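Local coordinates for Ctr9 protein (Myceliophthora thermophila, PDB 6AF0) that probably binds RNA polymerase II complexes and is built as a long helical scaffold with tetratricopeptide repeats, at residues I770-I782 with K791-E803. Residues are numbered along the deposited sequence; the frame is centred on the assembly and turned at random.
Sequences IQDAHVYVNMGHI and KAIESYEIALSKE
Gly780 and Tyr796 meet in the close antiparallel packing of the two helices of a predicted tetratricopeptide repeat. The axes of helix segments 773-782 and 791-801 approach to 7.9 Å, at 160° between their directions. Small residues let the backbones close in: CA of Gly780 lies 4.2 Å from CA of Ala792. OG of Ser795 lies against the backbone of the first helix, 3.1 Å from N of Gly780. Tyr796 starts out pointing away, but its ring returns. Its CG stands anti to the carbonyl carbon (chi1 -78°), and the ring lies against Gly780, whose CA makes a CH-pi contact over one face. OH of Tyr796 reaches the edge of the His781 imidazole, in its plane, hydrogen-bonded to ND1 at 2.5 Å. The two ring planes stand at 60°. At the other end, CB of Tyr776 touches CB of Ala799 at 3.8 Å. OH of Tyr776 donates to OE1 of Gln771 (3.2 Å). Replacing Tyr776 by alanine is likely to open a gap between the helices and leave OE1 of Gln771 without this donor. Lys802 reaches toward Gln771, but its bond from NZ to O is weak and doubtful. His781 also meets an aromatic side chain of another protein chain edge-to-face. Helix 756-770 packs on Val775 and Met779, and helix 809-826 packs on Ile793 and Tyr796, so the pair is stacked between neighbouring helices.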
ATOM      1  N   ILE A 770     -26.445   8.577  18.821  1.00 95.22           N
ATOM      2  CA  ILE A 770     -27.650   7.755  18.995  1.00 93.40           C
ATOM      3  C   ILE A 770     -28.894   8.313  18.314  1.00104.72           C
ATOM      4  O   ILE A 770     -29.487   7.618  17.483  1.00118.07           O
ATOM      5  CB  ILE A 770     -27.924   7.437  20.474  1.00 87.30           C
ATOM      6  CG1 ILE A 770     -26.820   6.545  21.030  1.00 87.27           C
ATOM      7  CG2 ILE A 770     -29.245   6.710  20.657  1.00 90.56           C
ATOM      8  CD1 ILE A 770     -26.470   5.347  20.167  1.00 90.51           C
ATOM      9  N   GLN A 771     -29.294   9.539  18.660  1.00 99.75           N
ATOM     10  CA  GLN A 771     -30.470  10.209  18.028  1.00100.83           C
ATOM     11  C   GLN A 771     -31.859   9.660  18.414  1.00 98.56           C
ATOM     12  O   GLN A 771     -32.862  10.070  17.840  1.00101.05           O
ATOM     13  CB  GLN A 771     -30.381  10.185  16.492  1.00102.54           C
ATOM     14  CG  GLN A 771     -29.035  10.580  15.932  1.00112.79           C
ATOM     15  CD  GLN A 771     -28.624  11.940  16.418  1.00112.97           C
ATOM     16  OE1 GLN A 771     -29.435  12.867  16.416  1.00115.96           O
ATOM     17  NE2 GLN A 771     -27.370  12.069  16.854  1.00114.89           N
ATOM     18  N   ASP A 772     -31.927   8.739  19.367  1.00 96.80           N
ATOM     19  CA  ASP A 772     -33.205   8.196  19.817  1.00 93.09           C
ATOM     20  C   ASP A 772     -33.863   9.261  20.652  1.00 88.16           C
ATOM     21  O   ASP A 772     -33.185  10.143  21.162  1.00 96.60           O
ATOM     22  CB  ASP A 772     -33.010   6.916  20.639  1.00 91.48           C
ATOM     23  CG  ASP A 772     -32.569   5.731  19.783  1.00 98.81           C
ATOM     24  OD1 ASP A 772     -32.616   5.833  18.531  1.00 99.24           O
ATOM     25  OD2 ASP A 772     -32.175   4.692  20.358  1.00 97.07           O
ATOM     26  N   ALA A 773     -35.182   9.194  20.774  1.00 84.55           N
ATOM     27  CA  ALA A 773     -35.926  10.156  21.586  1.00 82.28           C
ATOM     28  C   ALA A 773     -35.448  10.139  23.025  1.00 77.00           C
ATOM     29  O   ALA A 773     -35.156  11.180  23.590  1.00 77.48           O
ATOM     30  CB  ALA A 773     -37.415   9.864  21.530  1.00 84.29           C
ATOM     31  N   HIS A 774     -35.340   8.943  23.586  1.00 79.34           N
ATOM     32  CA  HIS A 774     -34.982   8.768  24.987  1.00 87.00           C
ATOM     33  C   HIS A 774     -33.661   9.437  25.391  1.00 81.52           C
ATOM     34  O   HIS A 774     -33.493   9.887  26.526  1.00 74.64           O
ATOM     35  CB  HIS A 774     -35.015   7.276  25.366  1.00 99.27           C
ATOM     36  CG  HIS A 774     -34.066   6.412  24.592  1.00110.22           C
ATOM     37  ND1 HIS A 774     -32.718   6.349  24.875  1.00115.75           N
ATOM     38  CD2 HIS A 774     -34.279   5.533  23.586  1.00114.56           C
ATOM     39  CE1 HIS A 774     -32.138   5.482  24.066  1.00106.35           C
ATOM     40  NE2 HIS A 774     -33.062   4.976  23.272  1.00110.79           N
ATOM     41  N   VAL A 775     -32.723   9.505  24.458  1.00 87.13           N
ATOM     42  CA  VAL A 775     -31.483  10.253  24.681  1.00 90.36           C
ATOM     43  C   VAL A 775     -31.816  11.699  24.988  1.00 85.16           C
ATOM     44  O   VAL A 775     -31.382  12.233  25.991  1.00103.18           O
ATOM     45  CB  VAL A 775     -30.517  10.154  23.469  1.00 90.35           C
ATOM     46  CG1 VAL A 775     -29.517  11.291  23.444  1.00 86.99           C
ATOM     47  CG2 VAL A 775     -29.766   8.832  23.510  1.00 93.54           C
ATOM     48  N   TYR A 776     -32.623  12.311  24.141  1.00 86.38           N
ATOM     49  CA  TYR A 776     -32.997  13.712  24.314  1.00 89.48           C
ATOM     50  C   TYR A 776     -33.833  13.943  25.585  1.00 87.30           C
ATOM     51  O   TYR A 776     -33.722  14.976  26.246  1.00 94.60           O
ATOM     52  CB  TYR A 776     -33.744  14.202  23.075  1.00 90.18           C
ATOM     53  CG  TYR A 776     -32.840  14.416  21.877  1.00101.68           C
ATOM     54  CD1 TYR A 776     -32.505  15.702  21.450  1.00112.16           C
ATOM     55  CD2 TYR A 776     -32.297  13.336  21.176  1.00109.30           C
ATOM     56  CE1 TYR A 776     -31.668  15.906  20.357  1.00113.34           C
ATOM     57  CE2 TYR A 776     -31.461  13.527  20.083  1.00109.76           C
ATOM     58  CZ  TYR A 776     -31.152  14.810  19.670  1.00114.22           C
ATOM     59  OH  TYR A 776     -30.333  15.002  18.579  1.00102.55           O
ATOM     60  N   VAL A 777     -34.651  12.966  25.933  1.00 80.64           N
ATOM     61  CA  VAL A 777     -35.456  13.041  27.136  1.00 84.34           C
ATOM     62  C   VAL A 777     -34.515  13.080  28.333  1.00 86.82           C
ATOM     63  O   VAL A 777     -34.601  13.969  29.168  1.00 94.32           O
ATOM     64  CB  VAL A 777     -36.429  11.840  27.232  1.00 85.81           C
ATOM     65  CG1 VAL A 777     -37.188  11.827  28.548  1.00 84.66           C
ATOM     66  CG2 VAL A 777     -37.423  11.873  26.080  1.00 83.78           C
ATOM     67  N   ASN A 778     -33.608  12.115  28.384  1.00 92.51           N
ATOM     68  CA  ASN A 778     -32.627  12.005  29.460  1.00 95.25           C
ATOM     69  C   ASN A 778     -31.747  13.243  29.574  1.00101.08           C
ATOM     70  O   ASN A 778     -31.325  13.629  30.668  1.00112.69           O
ATOM     71  CB  ASN A 778     -31.723  10.808  29.203  1.00 92.01           C
ATOM     72  CG  ASN A 778     -32.465   9.482  29.235  1.00 87.88           C
ATOM     73  OD1 ASN A 778     -33.638   9.397  29.612  1.00 91.83           O
ATOM     74  ND2 ASN A 778     -31.766   8.434  28.851  1.00 83.98           N
ATOM     75  N   MET A 779     -31.451  13.839  28.425  1.00101.92           N
ATOM     76  CA  MET A 779     -30.715  15.098  28.371  1.00104.75           C
ATOM     77  C   MET A 779     -31.523  16.227  28.989  1.00102.91           C
ATOM     78  O   MET A 779     -31.054  16.905  29.902  1.00104.34           O
ATOM     79  CB  MET A 779     -30.376  15.449  26.928  1.00107.76           C
ATOM     80  CG  MET A 779     -29.086  14.813  26.435  1.00105.26           C
ATOM     81  SD  MET A 779     -28.352  15.849  25.162  1.00107.83           S
ATOM     82  CE  MET A 779     -26.632  15.688  25.572  1.00 96.94           C
ATOM     83  N   GLY A 780     -32.740  16.417  28.486  1.00100.88           N
ATOM     84  CA  GLY A 780     -33.686  17.365  29.081  1.00 97.09           C
ATOM     85  C   GLY A 780     -33.818  17.224  30.599  1.00 92.59           C
ATOM     86  O   GLY A 780     -33.934  18.213  31.302  1.00 88.82           O
ATOM     87  N   HIS A 781     -33.782  15.995  31.103  1.00 89.87           N
ATOM     88  CA  HIS A 781     -33.819  15.736  32.549  1.00100.10           C
ATOM     89  C   HIS A 781     -32.613  16.295  33.302  1.00105.27           C
ATOM     90  O   HIS A 781     -32.754  16.873  34.379  1.00109.15           O
ATOM     91  CB  HIS A 781     -33.890  14.239  32.823  1.00 94.31           C
ATOM     92  CG  HIS A 781     -35.136  13.588  32.320  1.00 95.49           C
ATOM     93  ND1 HIS A 781     -36.207  14.305  31.835  1.00 98.58           N
ATOM     94  CD2 HIS A 781     -35.505  12.287  32.279  1.00 96.85           C
ATOM     95  CE1 HIS A 781     -37.172  13.472  31.495  1.00100.34           C
ATOM     96  NE2 HIS A 781     -36.774  12.241  31.761  1.00 97.05           N
ATOM     97  N   ILE A 782     -31.428  16.081  32.747  1.00101.65           N
ATOM     98  CA  ILE A 782     -30.211  16.634  33.325  1.00102.51           C
ATOM     99  C   ILE A 782     -30.239  18.165  33.279  1.00 91.46           C
ATOM    100  O   ILE A 782     -29.973  18.814  34.269  1.00 91.71           O
ATOM    101  CB  ILE A 782     -28.946  16.094  32.615  1.00103.30           C
ATOM    102  CG1 ILE A 782     -28.850  14.568  32.747  1.00107.01           C
ATOM    103  CG2 ILE A 782     -27.677  16.726  33.172  1.00100.72           C
ATOM    104  CD1 ILE A 782     -28.858  14.032  34.167  1.00111.29           C
ATOM    105  N   LYS A 791     -31.854  25.161  27.163  1.00 97.15           N
ATOM    106  CA  LYS A 791     -31.267  23.974  26.525  1.00 99.24           C
ATOM    107  C   LYS A 791     -31.995  22.648  26.859  1.00101.51           C
ATOM    108  O   LYS A 791     -31.987  21.703  26.059  1.00102.35           O
ATOM    109  CB  LYS A 791     -29.800  23.846  26.885  1.00 97.73           C
ATOM    110  CG  LYS A 791     -28.814  24.552  25.974  1.00105.06           C
ATOM    111  CD  LYS A 791     -27.406  24.391  26.556  1.00112.55           C
ATOM    112  CE  LYS A 791     -26.363  25.268  25.893  1.00108.91           C
ATOM    113  NZ  LYS A 791     -25.606  26.027  26.934  1.00105.95           N
ATOM    114  N   ALA A 792     -32.586  22.576  28.049  1.00 95.49           N
ATOM    115  CA  ALA A 792     -33.510  21.488  28.407  1.00 96.14           C
ATOM    116  C   ALA A 792     -34.821  21.581  27.611  1.00 96.89           C
ATOM    117  O   ALA A 792     -35.455  20.575  27.306  1.00 97.74           O
ATOM    118  CB  ALA A 792     -33.822  21.526  29.895  1.00 95.57           C
ATOM    119  N   ILE A 793     -35.243  22.799  27.302  1.00 96.05           N
ATOM    120  CA  ILE A 793     -36.442  22.988  26.510  1.00 97.22           C
ATOM    121  C   ILE A 793     -36.228  22.306  25.160  1.00 92.32           C
ATOM    122  O   ILE A 793     -36.874  21.317  24.871  1.00 85.34           O
ATOM    123  CB  ILE A 793     -36.814  24.488  26.335  1.00 98.71           C
ATOM    124  CG1 ILE A 793     -37.128  25.157  27.689  1.00 96.45           C
ATOM    125  CG2 ILE A 793     -37.979  24.659  25.363  1.00 97.01           C
ATOM    126  CD1 ILE A 793     -38.434  24.746  28.336  1.00100.84           C
ATOM    127  N   GLU A 794     -35.304  22.795  24.342  1.00 97.57           N
ATOM    128  CA  GLU A 794     -35.225  22.276  22.963  1.00109.17           C
ATOM    129  C   GLU A 794     -34.602  20.881  22.866  1.00101.95           C
ATOM    130  O   GLU A 794     -34.633  20.278  21.807  1.00109.07           O
ATOM    131  CB  GLU A 794     -34.591  23.272  21.961  1.00116.74           C
ATOM    132  CG  GLU A 794     -33.118  23.062  21.598  1.00120.32           C
ATOM    133  CD  GLU A 794     -32.184  23.295  22.770  1.00129.32           C
ATOM    134  OE1 GLU A 794     -32.695  23.495  23.889  1.00138.35           O
ATOM    135  OE2 GLU A 794     -30.944  23.284  22.578  1.00124.16           O
ATOM    136  N   SER A 795     -34.037  20.369  23.951  1.00 95.81           N
ATOM    137  CA  SER A 795     -33.760  18.945  24.022  1.00 89.92           C
ATOM    138  C   SER A 795     -35.126  18.259  23.970  1.00 94.32           C
ATOM    139  O   SER A 795     -35.428  17.514  23.032  1.00 94.11           O
ATOM    140  CB  SER A 795     -32.981  18.592  25.293  1.00 89.13           C
ATOM    141  OG  SER A 795     -32.840  17.191  25.462  1.00 85.37           O
ATOM    142  N   TYR A 796     -35.970  18.571  24.947  1.00 94.99           N
ATOM    143  CA  TYR A 796     -37.322  18.025  24.999  1.00 90.40           C
ATOM    144  C   TYR A 796     -38.077  18.242  23.688  1.00 90.67           C
ATOM    145  O   TYR A 796     -38.752  17.351  23.206  1.00 92.13           O
ATOM    146  CB  TYR A 796     -38.118  18.658  26.147  1.00 89.13           C
ATOM    147  CG  TYR A 796     -37.801  18.126  27.516  1.00 90.48           C
ATOM    148  CD1 TYR A 796     -37.783  18.970  28.626  1.00 93.48           C
ATOM    149  CD2 TYR A 796     -37.515  16.776  27.715  1.00 93.17           C
ATOM    150  CE1 TYR A 796     -37.490  18.482  29.892  1.00 88.71           C
ATOM    151  CE2 TYR A 796     -37.227  16.282  28.976  1.00 90.67           C
ATOM    152  CZ  TYR A 796     -37.217  17.141  30.055  1.00 86.13           C
ATOM    153  OH  TYR A 796     -36.929  16.656  31.293  1.00 78.69           O
ATOM    154  N   GLU A 797     -37.969  19.436  23.125  1.00 95.28           N
ATOM    155  CA  GLU A 797     -38.694  19.766  21.910  1.00101.72           C
ATOM    156  C   GLU A 797     -38.265  18.817  20.807  1.00 97.28           C
ATOM    157  O   GLU A 797     -39.101  18.256  20.112  1.00 98.73           O
ATOM    158  CB  GLU A 797     -38.434  21.220  21.487  1.00112.40           C
ATOM    159  CG  GLU A 797     -39.329  22.265  22.147  1.00117.25           C
ATOM    160  CD  GLU A 797     -40.398  22.783  21.209  1.00120.17           C
ATOM    161  OE1 GLU A 797     -40.158  23.842  20.576  1.00121.99           O
ATOM    162  OE2 GLU A 797     -41.457  22.118  21.096  1.00111.51           O
ATOM    163  N   ILE A 798     -36.959  18.635  20.662  1.00 97.22           N
ATOM    164  CA  ILE A 798     -36.430  17.741  19.645  1.00101.51           C
ATOM    165  C   ILE A 798     -36.944  16.319  19.878  1.00107.01           C
ATOM    166  O   ILE A 798     -37.318  15.629  18.920  1.00104.25           O
ATOM    167  CB  ILE A 798     -34.888  17.751  19.602  1.00102.51           C
ATOM    168  CG1 ILE A 798     -34.385  19.040  18.939  1.00100.61           C
ATOM    169  CG2 ILE A 798     -34.385  16.556  18.814  1.00109.58           C
ATOM    170  CD1 ILE A 798     -32.882  19.122  18.761  1.00 97.91           C
ATOM    171  N   ALA A 799     -36.969  15.882  21.140  1.00103.78           N
ATOM    172  CA  ALA A 799     -37.560  14.578  21.486  1.00 92.63           C
ATOM    173  C   ALA A 799     -38.989  14.472  20.971  1.00 90.23           C
ATOM    174  O   ALA A 799     -39.358  13.466  20.410  1.00 90.34           O
ATOM    175  CB  ALA A 799     -37.528  14.328  22.985  1.00 86.80           C
ATOM    176  N   LEU A 800     -39.789  15.513  21.151  1.00 97.46           N
ATOM    177  CA  LEU A 800     -41.193  15.481  20.729  1.00 94.77           C
ATOM    178  C   LEU A 800     -41.328  15.480  19.214  1.00 89.68           C
ATOM    179  O   LEU A 800     -42.276  14.941  18.676  1.00 86.73           O
ATOM    180  CB  LEU A 800     -41.960  16.663  21.323  1.00 98.41           C
ATOM    181  CG  LEU A 800     -42.033  16.666  22.850  1.00102.44           C
ATOM    182  CD1 LEU A 800     -42.673  17.948  23.363  1.00116.66           C
ATOM    183  CD2 LEU A 800     -42.793  15.463  23.362  1.00 97.00           C
ATOM    184  N   SER A 801     -40.368  16.080  18.526  1.00 92.11           N
ATOM    185  CA  SER A 801     -40.398  16.135  17.074  1.00 92.24           C
ATOM    186  C   SER A 801     -40.381  14.742  16.487  1.00 96.40           C
ATOM    187  O   SER A 801     -40.899  14.521  15.399  1.00105.37           O
ATOM    188  CB  SER A 801     -39.205  16.925  16.525  1.00 92.30           C
ATOM    189  OG  SER A 801     -37.986  16.232  16.740  1.00 93.38           O
ATOM    190  N   LYS A 802     -39.674  13.879  17.199  1.00100.85           N
ATOM    191  CA  LYS A 802     -39.245  12.585  16.711  1.00105.67           C
ATOM    192  C   LYS A 802     -40.319  11.541  16.618  1.00114.58           C
ATOM    193  O   LYS A 802     -41.196  11.461  17.460  1.00128.28           O
ATOM    194  CB  LYS A 802     -38.066  12.072  17.517  1.00 99.04           C
ATOM    195  CG  LYS A 802     -36.754  12.419  16.859  1.00 86.74           C
ATOM    196  CD  LYS A 802     -35.571  12.197  17.768  1.00 89.01           C
ATOM    197  CE  LYS A 802     -34.285  12.290  16.978  1.00 88.27           C
ATOM    198  NZ  LYS A 802     -33.127  12.678  17.816  1.00 89.08           N
ATOM    199  N   GLU A 803     -40.202  10.710  15.594  1.00128.08           N
ATOM    200  CA  GLU A 803     -41.234   9.771  15.225  1.00125.55           C
ATOM    201  C   GLU A 803     -41.326   8.729  16.284  1.00123.11           C
ATOM    202  O   GLU A 803     -40.425   8.548  17.083  1.00108.78           O
ATOM    203  CB  GLU A 803     -40.966   9.153  13.860  1.00128.69           C
ATOM    204  CG  GLU A 803     -42.041   9.475  12.830  1.00145.88           C
ATOM    205  CD  GLU A 803     -41.594   9.218  11.403  1.00155.91           C
ATOM    206  OE1 GLU A 803     -40.398   9.409  11.105  1.00170.20           O
ATOM    207  OE2 GLU A 803     -42.442   8.825  10.575  1.00155.23           O
TER